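Local coordinates for uncharacterized protein (Legionella pneumophila subsp. pneumophila, PDB 4HFV) that is of unknown molecular function but is a putative effector delivered by the Dot/Icm type IV secretion system, from a bacterium in which some effectors regulate other effectors, at residues A81-R85 with L106-L112; R120-A124 with L175-I179; Y127-E131 with L168-V172; L134-Y139 with Y159-I165. All coordinates share one frame; numbering follows the deposited sequence. Where two conformers were deposited one is given.

In the fold
All four contacts join helices, or helix ends with their flanking turns, of one all-helical chain. Contacts 2, 3 and 4 lie in series along the same antiparallel pair, helix 120-136 with helix 161-188, while contact 1 joins helix 70-90 to helix 101-109 and the turn after it. Contacts 3 and 4 are buried; contact 2, about 17 Å from the chain's centre, and contact 1 are only partly so. A direct side-chain hydrogen bond spans contact 1, whereas contact 3 uses a water beside the succinate site and contacts 2 and 4 are mainly apolar packing. Tyr83 ties contact 1 to contacts 3 and 4, and contacts 2, 3 and 4 also touch the second subunit.

Contact 1. Residues A81-R85 with L106-L112; sequences AYYIR and LTISLDL
The C-terminal end of helix 101-109 packs on helix 70-90 here, with Leu112, from the turn that leaves the shorter helix, meeting Arg85. CD1 of Leu112 sits over the centre of one face of the Arg85 guanidinium, 3.6 Å from CZ of Arg85, while Thr107 works at its edge. NE of Arg85 donates to OG1 of Thr107 over 2.7 Å in a nearly straight bond (171°) that lies in the guanidinium plane; NH2 adds a weak second bond to the same hydroxyl oxygen. The arginine gets there by stretching out: CG stands opposite the backbone N (chi1 -180°) and the chain stays extended as far as NE, laying its methylenes beside Leu106. A Schellman motif closes the shorter helix, with Asp111 at positive phi and Leu112 N bonded back to Thr107 O. That reversal returns Leu112 to the interface, where its CD1 also comes obliquely to the Tyr82 ring, 4.1 Å from CE2 of Tyr82. Deeper in, both methyls of Leu110 rest on Ala81, CD1 of Leu110 lying 4.0 Å from CB of Ala81. The same CD1 approaches the backbone of Tyr82. Leu106 fills the next position along, its CD1 4.0 Å from CG2 of Ile84. Beyond the pair, Pro118 touches both Tyr82 and Leu112, and Ile84 continues onto Gln52 and Leu56 of helix 49-64.

Contact 2. Residues R120-A124 with L175-I179; sequences REDLA and LRHEI
In both Leu175 and Arg120, CG lies anti to the carbonyl carbon (chi1 -70° for Leu175), which turns the leucine fork against the first turn of helix 120-136. One prong, CD1 of Leu175, lies 3.6 Å from CB of Leu123 and equally close to the backbone N of Ala124. The other, CD2 of Leu175, rests 3.9 Å from CG of Arg120. CB of Leu175 also faces CB of Ala124 at 4.1 Å, consistent with the close approach of the backbones here, CA of Ala124 being 5.9 Å from CA of Leu175. Arg120 runs straight to CD and then bends at chi3 (-70°). As a result its methylene CD, rather than a guanidinium nitrogen, is what touches OE1 of Glu178, at 3.2 Å. NE of Arg120 stays 4.4 Å from OE1 of Glu178, beyond a salt bridge. The carboxylate has a firmer partner in Lys174, which forms a salt bridge with OE2. Ile179 closes the far end, its CD1 packing 4.0 Å from CA of Glu121. The neighbouring Arg176 belongs to the succinate site, its NH1 hydrogen-bonded to a succinic acid that probably came from the crystallisation liquor. The short segments run antiparallel, axes 9.5 Å apart and crossing at -150°. Leu175 continues onto Tyr127 farther along helix 120-136, while Arg145 of the second subunit packs on Glu121 and Ala124, and Pro144 of that subunit on Ile179.

Contact 3. Residues Y127-E131 with L168-V172; sequences YSALE and LSDRV
The ring of Tyr127 and the guanidinium of Arg171 stand almost perpendicular, their planes 84° apart, with OH of Tyr127 at the guanidinium edge, 3.5 Å from NH1 of Arg171. Leu168 CD2 approaches the ring obliquely and touches CD1 of Tyr127 at 3.6 Å, while the CD methylene of Arg171 comes in obliquely too, 3.8 Å from CE2 of Tyr127. This is the middle of an antiparallel helix pair, the short segments of helices 120-136 and 161-188 crossing at -153°. Salt bridges to Glu167 and Asp86 hold the guanidinium, the latter from helix 70-90. Leu168 spreads its methyls over two residues: CD1 of Leu168 meets CG of Leu130 at 3.6 Å, and CD2 serves the tyrosine. CG2 of Val172 fits against CB of Tyr127 and the backbone N of Ser128. The other flank is polar. Glu131 leaves its backbone with chi1 -174° and bends at chi2, bringing OE1 to CA and CB of Ser169, and forms a salt bridge with Arg135 through OE2. Ser169 belongs to the succinate site seen in crystals of this protein; its OG makes a weak hydrogen bond to succinic acid, probably from the crystallisation liquor, and His173 of the second subunit packs on it. One water joins the helices, donating to OE1 of Glu131 over a short 2.5 Å whose exact length is doubtful, and hydrogen-bonded to OG of Ser169 at 3.1 Å.

Contact 4. Residues L134-Y139 with Y159-I165; sequences LRSHVY and YSVVDDI
Asp164, whose CB lies against a methyl of Leu134, has its carboxylate gripped by two tyrosines. OH of Tyr159 donates to OD2 of Asp164 over 2.7 Å, meeting it on the anti side and 33° out of the carboxylate plane, while Tyr83 of helix 70-90 hydrogen-bonds OD1. The backbone N of Val161 lies over one face of the Tyr159 ring, toward its rim, and OH of Tyr159 comes near CD1 of Leu134. Ser160 is the N-cap of helix 161-188, its OG accepting from N of Asp163 at 3.2 Å. Segment 134-139 contributes mainly aliphatic groups. CB of Leu134 packs on CG1 of Ile165 at 3.8 Å, while Leu134 and Val161 slide past each other in opposite directions, CD2 of Leu134 3.9 Å from CG2 of Val161. Val138 and Val161 reach toward each other tip to tip, CG2 of Val138 being 3.6 Å from CG1 of Val161. CG1 of Val138 covers the centre of one face of the Tyr139 ring, whose OH crosses to CG2 of Val162 at 3.8 Å. The aliphatic part of Arg135 crosses Ile165 at a slant, CG of Arg135 3.9 Å from CG2 of Ile165, and its guanidinium forms a salt bridge with Glu131. Ile180 of the second subunit packs on Tyr139, Val162 and Ile165. With the Asp164 carboxylate held by tyrosines and no direct polar bond between the segments, cohesion rests on apolar packing.

Contact 1. Residues A81-R85 with L106-L112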
loop_
_atom_site.group_PDB
_atom_site.type_symbol
_atom_site.label_atom_id
_atom_site.label_comp_id
_atom_site.label_asym_id
_atom_site.label_seq_id
_atom_site.Cartn_x
_atom_site.Cartn_y
_atom_site.Cartn_z
ATOM N N ALA A 81 2.117 13.046 -15.640
ATOM C CA ALA A 81 2.116 14.473 -15.945
ATOM C C ALA A 81 1.774 15.219 -14.674
ATOM O O ALA A 81 2.426 16.214 -14.344
ATOM C CB ALA A 81 1.123 14.834 -17.063
ATOM N N TYR A 82 0.749 14.736 -13.965
ATOM C CA TYR A 82 0.340 15.383 -12.722
ATOM C C TYR A 82 1.473 15.385 -11.713
ATOM O O TYR A 82 1.749 16.399 -11.101
ATOM C CB TYR A 82 -0.889 14.703 -12.125
ATOM C CG TYR A 82 -1.474 15.518 -11.003
ATOM C CD1 TYR A 82 -0.988 15.372 -9.723
ATOM C CD2 TYR A 82 -2.464 16.488 -11.239
ATOM C CE1 TYR A 82 -1.495 16.115 -8.678
ATOM C CE2 TYR A 82 -2.971 17.246 -10.204
ATOM C CZ TYR A 82 -2.473 17.049 -8.924
ATOM O OH TYR A 82 -2.942 17.760 -7.850
ATOM N N TYR A 83 2.144 14.245 -11.568
ATOM C CA TYR A 83 3.277 14.116 -10.646
ATOM C C TYR A 83 4.428 15.071 -10.990
ATOM O O TYR A 83 5.005 15.739 -10.125
ATOM C CB TYR A 83 3.739 12.637 -10.657
ATOM C CG TYR A 83 4.856 12.268 -9.689
ATOM C CD1 TYR A 83 4.787 12.573 -8.339
ATOM C CD2 TYR A 83 5.965 11.552 -10.139
ATOM C CE1 TYR A 83 5.813 12.176 -7.474
ATOM C CE2 TYR A 83 6.980 11.176 -9.309
ATOM C CZ TYR A 83 6.919 11.485 -7.988
ATOM O OH TYR A 83 7.977 11.102 -7.192
ATOM N N ILE A 84 4.803 15.119 -12.255
ATOM C CA ILE A 84 5.897 16.008 -12.621
ATOM C C ILE A 84 5.493 17.456 -12.437
ATOM O O ILE A 84 6.293 18.266 -11.975
ATOM C CB ILE A 84 6.379 15.772 -14.059
ATOM C CG1 ILE A 84 7.235 14.500 -14.085
ATOM C CG2 ILE A 84 7.172 16.991 -14.536
ATOM C CD1 ILE A 84 7.416 13.940 -15.446
ATOM N N ARG A 85 4.248 17.798 -12.784
ATOM C CA ARG A 85 3.715 19.144 -12.483
ATOM C C ARG A 85 3.883 19.486 -10.984
ATOM O O ARG A 85 4.354 20.563 -10.611
ATOM C CB ARG A 85 2.223 19.217 -12.860
ATOM C CG ARG A 85 1.518 20.568 -12.607
ATOM C CD ARG A 85 0.128 20.595 -13.249
ATOM N NE ARG A 85 -0.648 21.810 -12.958
ATOM C CZ ARG A 85 -1.342 22.007 -11.842
ATOM N NH1 ARG A 85 -1.356 21.076 -10.920
ATOM N NH2 ARG A 85 -2.060 23.116 -11.657
ATOM N N LEU A 106 1.648 21.739 -18.582
ATOM C CA LEU A 106 1.123 20.560 -17.933
ATOM C C LEU A 106 -0.284 20.828 -17.381
ATOM O O LEU A 106 -1.165 19.993 -17.536
ATOM C CB LEU A 106 2.081 20.071 -16.827
ATOM C CG LEU A 106 3.389 19.584 -17.418
ATOM C CD1 LEU A 106 4.417 19.341 -16.324
ATOM C CD2 LEU A 106 3.179 18.319 -18.212
ATOM N N THR A 107 -0.524 22.007 -16.804
ATOM C CA THR A 107 -1.846 22.341 -16.312
ATOM C C THR A 107 -2.858 22.280 -17.460
ATOM O O THR A 107 -3.961 21.719 -17.329
ATOM C CB THR A 107 -1.866 23.759 -15.769
ATOM O OG1 THR A 107 -0.898 23.868 -14.716
ATOM C CG2 THR A 107 -3.293 24.167 -15.331
ATOM N N ILE A 108 -2.476 22.902 -18.579
ATOM C CA ILE A 108 -3.288 22.920 -19.796
ATOM C C ILE A 108 -3.506 21.518 -20.383
ATOM O O ILE A 108 -4.617 21.175 -20.720
ATOM C CB ILE A 108 -2.670 23.814 -20.924
ATOM C CG1 ILE A 108 -2.498 25.286 -20.483
ATOM C CG2 ILE A 108 -3.518 23.750 -22.167
ATOM C CD1 ILE A 108 -3.749 25.930 -20.085
ATOM N N SER A 109 -2.455 20.718 -20.491
ATOM C CA SER A 109 -2.558 19.392 -21.096
ATOM C C SER A 109 -3.538 18.530 -20.313
ATOM O O SER A 109 -4.287 17.734 -20.874
ATOM C CB SER A 109 -1.197 18.699 -21.139
ATOM O OG SER A 109 -0.339 19.286 -22.108
ATOM N N LEU A 110 -3.521 18.705 -19.008
ATOM C CA LEU A 110 -4.364 17.934 -18.107
ATOM C C LEU A 110 -5.810 18.510 -17.995
ATOM O O LEU A 110 -6.678 17.902 -17.416
ATOM C CB LEU A 110 -3.683 17.855 -16.758
ATOM C CG LEU A 110 -2.445 16.945 -16.664
ATOM C CD1 LEU A 110 -1.681 17.104 -15.351
ATOM C CD2 LEU A 110 -2.872 15.472 -16.881
ATOM N N ASP A 111 -6.021 19.703 -18.530
ATOM C CA ASP A 111 -7.314 20.396 -18.474
ATOM C C ASP A 111 -7.758 20.635 -17.035
ATOM O O ASP A 111 -8.955 20.600 -16.717
ATOM C CB ASP A 111 -8.409 19.690 -19.286
ATOM C CG ASP A 111 -9.623 20.610 -19.567
ATOM O OD1 ASP A 111 -9.427 21.834 -19.789
ATOM O OD2 ASP A 111 -10.763 20.118 -19.518
ATOM N N LEU A 112 -6.790 20.974 -16.192
ATOM C CA LEU A 112 -7.062 21.223 -14.801
ATOM C C LEU A 112 -7.702 22.582 -14.580
ATOM O O LEU A 112 -7.304 23.596 -15.166
ATOM C CB LEU A 112 -5.773 21.109 -13.973
ATOM C CG LEU A 112 -5.180 19.711 -13.831
ATOM C CD1 LEU A 112 -3.771 19.849 -13.284
ATOM C CD2 LEU A 112 -6.034 18.836 -12.915
#

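Contact 2. Residues R120-A124 with L175-I179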
loop_
_atom_site.group_PDB
_atom_site.type_symbol
_atom_site.label_atom_id
_atom_site.label_comp_id
_atom_site.label_asym_id
_atom_site.label_seq_id
_atom_site.Cartn_x
_atom_site.Cartn_y
_atom_site.Cartn_z
ATOM N N ARG A 120 -8.658 12.988 -3.429
ATOM C CA ARG A 120 -7.696 12.067 -2.817
ATOM C C ARG A 120 -7.785 10.690 -3.448
ATOM O O ARG A 120 -6.780 9.965 -3.610
ATOM C CB ARG A 120 -7.996 11.918 -1.324
ATOM C CG ARG A 120 -7.513 13.070 -0.498
ATOM C CD ARG A 120 -7.693 12.753 0.989
ATOM N NE ARG A 120 -9.099 12.743 1.375
ATOM C CZ ARG A 120 -9.731 13.778 1.931
ATOM N NH1 ARG A 120 -11.014 13.689 2.242
ATOM N NH2 ARG A 120 -9.085 14.906 2.179
ATOM N N GLU A 121 -9.017 10.313 -3.751
ATOM C CA GLU A 121 -9.300 9.033 -4.347
ATOM C C GLU A 121 -8.603 8.982 -5.712
ATOM O O GLU A 121 -7.805 8.076 -5.987
ATOM C CB GLU A 121 -10.818 8.872 -4.450
ATOM C CG GLU A 121 -11.547 9.153 -3.118
ATOM C CD GLU A 121 -12.292 10.497 -3.075
ATOM O OE1 GLU A 121 -13.437 10.548 -3.594
ATOM O OE2 GLU A 121 -11.747 11.486 -2.510
ATOM N N ASP A 122 -8.870 9.994 -6.538
ATOM C CA ASP A 122 -8.272 10.083 -7.862
ATOM C C ASP A 122 -6.762 9.974 -7.799
ATOM O O ASP A 122 -6.145 9.312 -8.628
ATOM C CB ASP A 122 -8.582 11.436 -8.496
ATOM C CG ASP A 122 -10.064 11.641 -8.778
ATOM O OD1 ASP A 122 -10.776 10.648 -9.077
ATOM O OD2 ASP A 122 -10.518 12.810 -8.707
ATOM N N LEU A 123 -6.161 10.681 -6.847
ATOM C CA LEU A 123 -4.715 10.751 -6.782
ATOM C C LEU A 123 -4.199 9.410 -6.350
ATOM O O LEU A 123 -3.187 8.922 -6.885
ATOM C CB LEU A 123 -4.262 11.784 -5.765
ATOM C CG LEU A 123 -4.375 13.222 -6.270
ATOM C CD1 LEU A 123 -3.944 14.219 -5.215
ATOM C CD2 LEU A 123 -3.535 13.378 -7.529
ATOM N N ALA A 124 -4.875 8.828 -5.363
ATOM C CA ALA A 124 -4.483 7.500 -4.911
ATOM C C ALA A 124 -4.506 6.529 -6.102
ATOM O O ALA A 124 -3.562 5.790 -6.308
ATOM C CB ALA A 124 -5.365 6.987 -3.779
ATOM N N LEU A 175 -2.401 9.081 1.212
ATOM C CA LEU A 175 -3.737 9.295 0.671
ATOM C C LEU A 175 -4.742 8.254 1.181
ATOM O O LEU A 175 -5.855 8.623 1.646
ATOM C CB LEU A 175 -3.699 9.383 -0.872
ATOM C CG LEU A 175 -3.042 10.641 -1.471
ATOM C CD1 LEU A 175 -2.693 10.352 -2.909
ATOM C CD2 LEU A 175 -3.961 11.842 -1.383
ATOM N N ARG A 176 -4.359 6.975 1.181
ATOM C CA ARG A 176 -5.224 5.930 1.707
ATOM C C ARG A 176 -5.489 6.111 3.194
ATOM O O ARG A 176 -6.625 5.918 3.649
ATOM C CB ARG A 176 -4.655 4.534 1.408
ATOM C CG ARG A 176 -4.874 4.180 -0.023
ATOM C CD ARG A 176 -4.353 2.850 -0.435
ATOM N NE ARG A 176 -4.514 2.671 -1.886
ATOM C CZ ARG A 176 -3.868 1.733 -2.583
ATOM N NH1 ARG A 176 -3.060 0.891 -1.960
ATOM N NH2 ARG A 176 -4.036 1.623 -3.892
ATOM N N HIS A 177 -4.466 6.549 3.933
ATOM C CA HIS A 177 -4.641 6.903 5.344
ATOM C C HIS A 177 -5.726 7.977 5.493
ATOM O O HIS A 177 -6.647 7.855 6.313
ATOM C CB HIS A 177 -3.299 7.353 5.925
ATOM C CG HIS A 177 -3.324 7.644 7.391
ATOM N ND1 HIS A 177 -2.855 6.753 8.331
ATOM C CD2 HIS A 177 -3.744 8.732 8.079
ATOM C CE1 HIS A 177 -2.996 7.274 9.539
ATOM N NE2 HIS A 177 -3.537 8.472 9.415
ATOM N N GLU A 178 -5.623 9.028 4.682
ATOM C CA GLU A 178 -6.535 10.162 4.819
ATOM C C GLU A 178 -7.963 9.788 4.471
ATOM O O GLU A 178 -8.906 10.264 5.099
ATOM C CB GLU A 178 -6.066 11.340 3.965
ATOM C CG GLU A 178 -4.720 11.867 4.379
ATOM C CD GLU A 178 -4.213 12.974 3.467
ATOM O OE1 GLU A 178 -4.941 13.350 2.520
ATOM O OE2 GLU A 178 -3.082 13.468 3.706
ATOM N N ILE A 179 -8.115 8.930 3.475
ATOM C CA ILE A 179 -9.431 8.437 3.067
ATOM C C ILE A 179 -10.117 7.668 4.186
ATOM O O ILE A 179 -11.327 7.821 4.450
ATOM C CB ILE A 179 -9.293 7.557 1.808
ATOM C CG1 ILE A 179 -9.038 8.463 0.584
ATOM C CG2 ILE A 179 -10.535 6.711 1.555
ATOM C CD1 ILE A 179 -8.564 7.688 -0.633
#

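Contact 3. Residues Y127-E131 with L168-V172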
loop_
_atom_site.group_PDB
_atom_site.type_symbol
_atom_site.label_atom_id
_atom_site.label_comp_id
_atom_site.label_asym_id
_atom_site.label_seq_id
_atom_site.Cartn_x
_atom_site.Cartn_y
_atom_site.Cartn_z
ATOM N N TYR A 127 -1.537 7.655 -8.716
ATOM C CA TYR A 127 -0.173 7.389 -8.294
ATOM C C TYR A 127 0.067 5.888 -8.098
ATOM O O TYR A 127 1.183 5.399 -8.310
ATOM C CB TYR A 127 0.183 8.090 -6.989
ATOM C CG TYR A 127 0.266 9.603 -7.075
ATOM C CD1 TYR A 127 0.659 10.244 -8.238
ATOM C CD2 TYR A 127 -0.039 10.386 -5.960
ATOM C CE1 TYR A 127 0.729 11.623 -8.295
ATOM C CE2 TYR A 127 0.036 11.754 -6.001
ATOM C CZ TYR A 127 0.428 12.367 -7.178
ATOM O OH TYR A 127 0.518 13.741 -7.225
ATOM N N SER A 128 -0.956 5.167 -7.679
ATOM C CA SER A 128 -0.814 3.731 -7.559
ATOM C C SER A 128 -0.540 3.114 -8.940
ATOM O O SER A 128 0.368 2.281 -9.107
ATOM C CB SER A 128 -2.053 3.133 -6.877
ATOM O OG SER A 128 -1.950 1.740 -6.763
ATOM N N ALA A 129 -1.309 3.545 -9.946
ATOM C CA ALA A 129 -1.156 3.004 -11.293
ATOM C C ALA A 129 0.226 3.358 -11.820
ATOM O O ALA A 129 0.883 2.525 -12.444
ATOM C CB ALA A 129 -2.274 3.512 -12.262
ATOM N N LEU A 130 0.682 4.582 -11.540
ATOM C CA LEU A 130 2.003 4.994 -11.954
ATOM C C LEU A 130 3.098 4.183 -11.264
ATOM O O LEU A 130 4.031 3.681 -11.916
ATOM C CB LEU A 130 2.200 6.477 -11.664
ATOM C CG LEU A 130 3.522 7.122 -12.072
ATOM C CD1 LEU A 130 3.831 6.894 -13.531
ATOM C CD2 LEU A 130 3.443 8.666 -11.806
ATOM N N GLU A 131 3.029 4.095 -9.939
ATOM C CA GLU A 131 3.970 3.232 -9.212
ATOM C C GLU A 131 4.009 1.787 -9.740
ATOM O O GLU A 131 5.097 1.241 -9.942
ATOM C CB GLU A 131 3.679 3.237 -7.727
ATOM C CG GLU A 131 4.719 2.480 -6.915
ATOM C CD GLU A 131 4.134 1.840 -5.714
ATOM O OE1 GLU A 131 3.229 2.467 -5.112
ATOM O OE2 GLU A 131 4.580 0.726 -5.367
ATOM N N LEU A 168 6.134 7.664 -4.719
ATOM C CA LEU A 168 4.776 7.407 -5.169
ATOM C C LEU A 168 4.064 6.498 -4.168
ATOM O O LEU A 168 2.887 6.695 -3.824
ATOM C CB LEU A 168 4.784 6.792 -6.573
ATOM C CG LEU A 168 5.114 7.827 -7.695
ATOM C CD1 LEU A 168 5.380 7.111 -8.972
ATOM C CD2 LEU A 168 3.933 8.769 -7.872
ATOM N N SER A 169 4.801 5.517 -3.678
ATOM C CA SER A 169 4.260 4.635 -2.673
ATOM C C SER A 169 3.944 5.396 -1.383
ATOM O O SER A 169 2.888 5.205 -0.779
ATOM C CB SER A 169 5.252 3.492 -2.445
ATOM O OG SER A 169 4.991 2.877 -1.247
ATOM N N ASP A 170 4.807 6.329 -0.996
ATOM C CA ASP A 170 4.510 7.111 0.184
ATOM C C ASP A 170 3.248 7.948 0.004
ATOM O O ASP A 170 2.431 8.067 0.925
ATOM C CB ASP A 170 5.661 8.038 0.551
ATOM C CG ASP A 170 6.899 7.304 0.989
ATOM O OD1 ASP A 170 6.789 6.125 1.384
ATOM O OD2 ASP A 170 7.982 7.932 0.974
ATOM N N ARG A 171 3.089 8.581 -1.160
ATOM C CA ARG A 171 1.925 9.430 -1.354
ATOM C C ARG A 171 0.633 8.632 -1.345
ATOM O O ARG A 171 -0.368 9.049 -0.747
ATOM C CB ARG A 171 2.054 10.224 -2.661
ATOM C CG ARG A 171 3.215 11.160 -2.665
ATOM C CD ARG A 171 3.289 11.924 -4.027
ATOM N NE ARG A 171 4.409 12.858 -4.017
ATOM C CZ ARG A 171 4.415 14.041 -4.604
ATOM N NH1 ARG A 171 3.338 14.471 -5.254
ATOM N NH2 ARG A 171 5.496 14.797 -4.519
ATOM N N VAL A 172 0.645 7.497 -2.037
ATOM C CA VAL A 172 -0.482 6.583 -2.018
ATOM C C VAL A 172 -0.800 6.176 -0.570
ATOM O O VAL A 172 -1.962 6.243 -0.156
ATOM C CB VAL A 172 -0.193 5.311 -2.870
ATOM C CG1 VAL A 172 -1.241 4.222 -2.661
ATOM C CG2 VAL A 172 -0.109 5.657 -4.323
HETATM O O HOH W 1 2.726 1.423 -2.850
#

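Contact 4. Residues L134-Y139 with Y159-I165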
loop_
_atom_site.group_PDB
_atom_site.type_symbol
_atom_site.label_atom_id
_atom_site.label_comp_id
_atom_site.label_asym_id
_atom_site.label_seq_id
_atom_site.Cartn_x
_atom_site.Cartn_y
_atom_site.Cartn_z
ATOM N N LEU A 134 5.847 1.732 -13.113
ATOM C CA LEU A 134 7.302 1.825 -12.991
ATOM C C LEU A 134 7.943 0.511 -12.478
ATOM O O LEU A 134 8.998 0.063 -12.967
ATOM C CB LEU A 134 7.705 3.033 -12.110
ATOM C CG LEU A 134 7.439 4.443 -12.700
ATOM C CD1 LEU A 134 7.688 5.478 -11.675
ATOM C CD2 LEU A 134 8.286 4.796 -13.906
ATOM N N ARG A 135 7.336 -0.092 -11.478
ATOM C CA ARG A 135 7.815 -1.385 -10.959
ATOM C C ARG A 135 7.840 -2.439 -12.066
ATOM O O ARG A 135 8.775 -3.246 -12.156
ATOM C CB ARG A 135 6.944 -1.850 -9.786
ATOM C CG ARG A 135 7.193 -1.089 -8.460
ATOM C CD ARG A 135 6.641 -1.909 -7.231
ATOM N NE ARG A 135 5.216 -1.688 -6.996
ATOM C CZ ARG A 135 4.231 -2.516 -7.347
ATOM N NH1 ARG A 135 2.970 -2.176 -7.088
ATOM N NH2 ARG A 135 4.490 -3.681 -7.936
ATOM N N SER A 136 6.856 -2.373 -12.961
ATOM C CA SER A 136 6.768 -3.347 -14.050
ATOM C C SER A 136 7.932 -3.181 -15.032
ATOM O O SER A 136 8.230 -4.100 -15.777
ATOM C CB SER A 136 5.414 -3.263 -14.769
ATOM O OG SER A 136 5.420 -2.224 -15.755
ATOM N N HIS A 137 8.596 -2.016 -14.986
ATOM C CA HIS A 137 9.715 -1.709 -15.865
ATOM C C HIS A 137 11.007 -1.561 -15.086
ATOM O O HIS A 137 11.984 -1.124 -15.645
ATOM C CB HIS A 137 9.459 -0.441 -16.696
ATOM C CG HIS A 137 8.366 -0.611 -17.699
ATOM N ND1 HIS A 137 8.488 -1.447 -18.785
ATOM C CD2 HIS A 137 7.098 -0.126 -17.735
ATOM C CE1 HIS A 137 7.352 -1.453 -19.461
ATOM N NE2 HIS A 137 6.488 -0.665 -18.838
ATOM N N VAL A 138 11.018 -1.980 -13.819
ATOM C CA VAL A 138 12.252 -2.034 -13.054
ATOM C C VAL A 138 12.567 -3.469 -12.558
ATOM O O VAL A 138 13.700 -3.922 -12.615
ATOM C CB VAL A 138 12.183 -1.060 -11.859
ATOM C CG1 VAL A 138 13.445 -1.159 -11.002
ATOM C CG2 VAL A 138 11.983 0.399 -12.365
ATOM N N TYR A 139 11.561 -4.172 -12.061
ATOM C CA TYR A 139 11.756 -5.495 -11.447
ATOM C C TYR A 139 11.142 -6.634 -12.256
ATOM O O TYR A 139 10.089 -6.497 -12.853
ATOM C CB TYR A 139 11.127 -5.510 -10.074
ATOM C CG TYR A 139 11.568 -4.357 -9.198
ATOM C CD1 TYR A 139 12.879 -4.257 -8.768
ATOM C CD2 TYR A 139 10.665 -3.374 -8.798
ATOM C CE1 TYR A 139 13.274 -3.237 -7.945
ATOM C CE2 TYR A 139 11.053 -2.344 -7.995
ATOM C CZ TYR A 139 12.356 -2.286 -7.561
ATOM O OH TYR A 139 12.753 -1.244 -6.785
ATOM N N TYR A 159 18.205 10.813 -12.891
ATOM C CA TYR A 159 16.908 10.305 -12.487
ATOM C C TYR A 159 17.063 8.978 -11.705
ATOM O O TYR A 159 17.832 8.106 -12.102
ATOM C CB TYR A 159 16.023 10.096 -13.712
ATOM C CG TYR A 159 14.672 9.548 -13.371
ATOM C CD1 TYR A 159 13.757 10.287 -12.644
ATOM C CD2 TYR A 159 14.304 8.263 -13.775
ATOM C CE1 TYR A 159 12.501 9.745 -12.308
ATOM C CE2 TYR A 159 13.076 7.741 -13.475
ATOM C CZ TYR A 159 12.166 8.485 -12.739
ATOM O OH TYR A 159 10.943 7.890 -12.443
ATOM N N SER A 160 16.339 8.844 -10.598
ATOM C CA SER A 160 16.267 7.579 -9.853
ATOM C C SER A 160 14.833 7.039 -9.851
ATOM O O SER A 160 13.976 7.535 -9.136
ATOM C CB SER A 160 16.725 7.752 -8.414
ATOM O OG SER A 160 16.566 6.509 -7.706
ATOM N N VAL A 161 14.580 6.046 -10.696
ATOM C CA VAL A 161 13.260 5.461 -10.806
ATOM C C VAL A 161 12.856 4.827 -9.464
ATOM O O VAL A 161 11.682 4.877 -9.072
ATOM C CB VAL A 161 13.199 4.470 -11.969
ATOM C CG1 VAL A 161 14.114 3.214 -11.725
ATOM C CG2 VAL A 161 11.771 4.008 -12.258
ATOM N N VAL A 162 13.823 4.291 -8.712
ATOM C CA VAL A 162 13.467 3.697 -7.413
ATOM C C VAL A 162 13.041 4.757 -6.410
ATOM O O VAL A 162 12.084 4.554 -5.667
ATOM C CB VAL A 162 14.616 2.840 -6.815
ATOM C CG1 VAL A 162 14.245 2.318 -5.445
ATOM C CG2 VAL A 162 14.922 1.699 -7.734
ATOM N N ASP A 163 13.734 5.894 -6.395
ATOM C CA ASP A 163 13.327 7.022 -5.557
ATOM C C ASP A 163 11.879 7.401 -5.876
ATOM O O ASP A 163 11.086 7.661 -4.996
ATOM C CB ASP A 163 14.217 8.236 -5.794
ATOM C CG ASP A 163 15.541 8.153 -5.037
ATOM O OD1 ASP A 163 15.691 7.288 -4.146
ATOM O OD2 ASP A 163 16.424 8.965 -5.335
ATOM N N ASP A 164 11.549 7.429 -7.155
ATOM C CA ASP A 164 10.188 7.736 -7.578
ATOM C C ASP A 164 9.155 6.675 -7.142
ATOM O O ASP A 164 8.054 7.007 -6.687
ATOM C CB ASP A 164 10.159 7.945 -9.113
ATOM C CG ASP A 164 10.051 9.402 -9.504
ATOM O OD1 ASP A 164 10.229 10.316 -8.652
ATOM O OD2 ASP A 164 9.833 9.618 -10.714
ATOM N N ILE A 165 9.501 5.399 -7.254
ATOM C CA ILE A 165 8.621 4.336 -6.742
ATOM C C ILE A 165 8.335 4.480 -5.242
ATOM O O ILE A 165 7.171 4.430 -4.831
ATOM C CB ILE A 165 9.189 2.978 -7.077
ATOM C CG1 ILE A 165 9.022 2.741 -8.578
ATOM C CG2 ILE A 165 8.463 1.836 -6.272
ATOM C CD1 ILE A 165 9.986 1.717 -9.160
#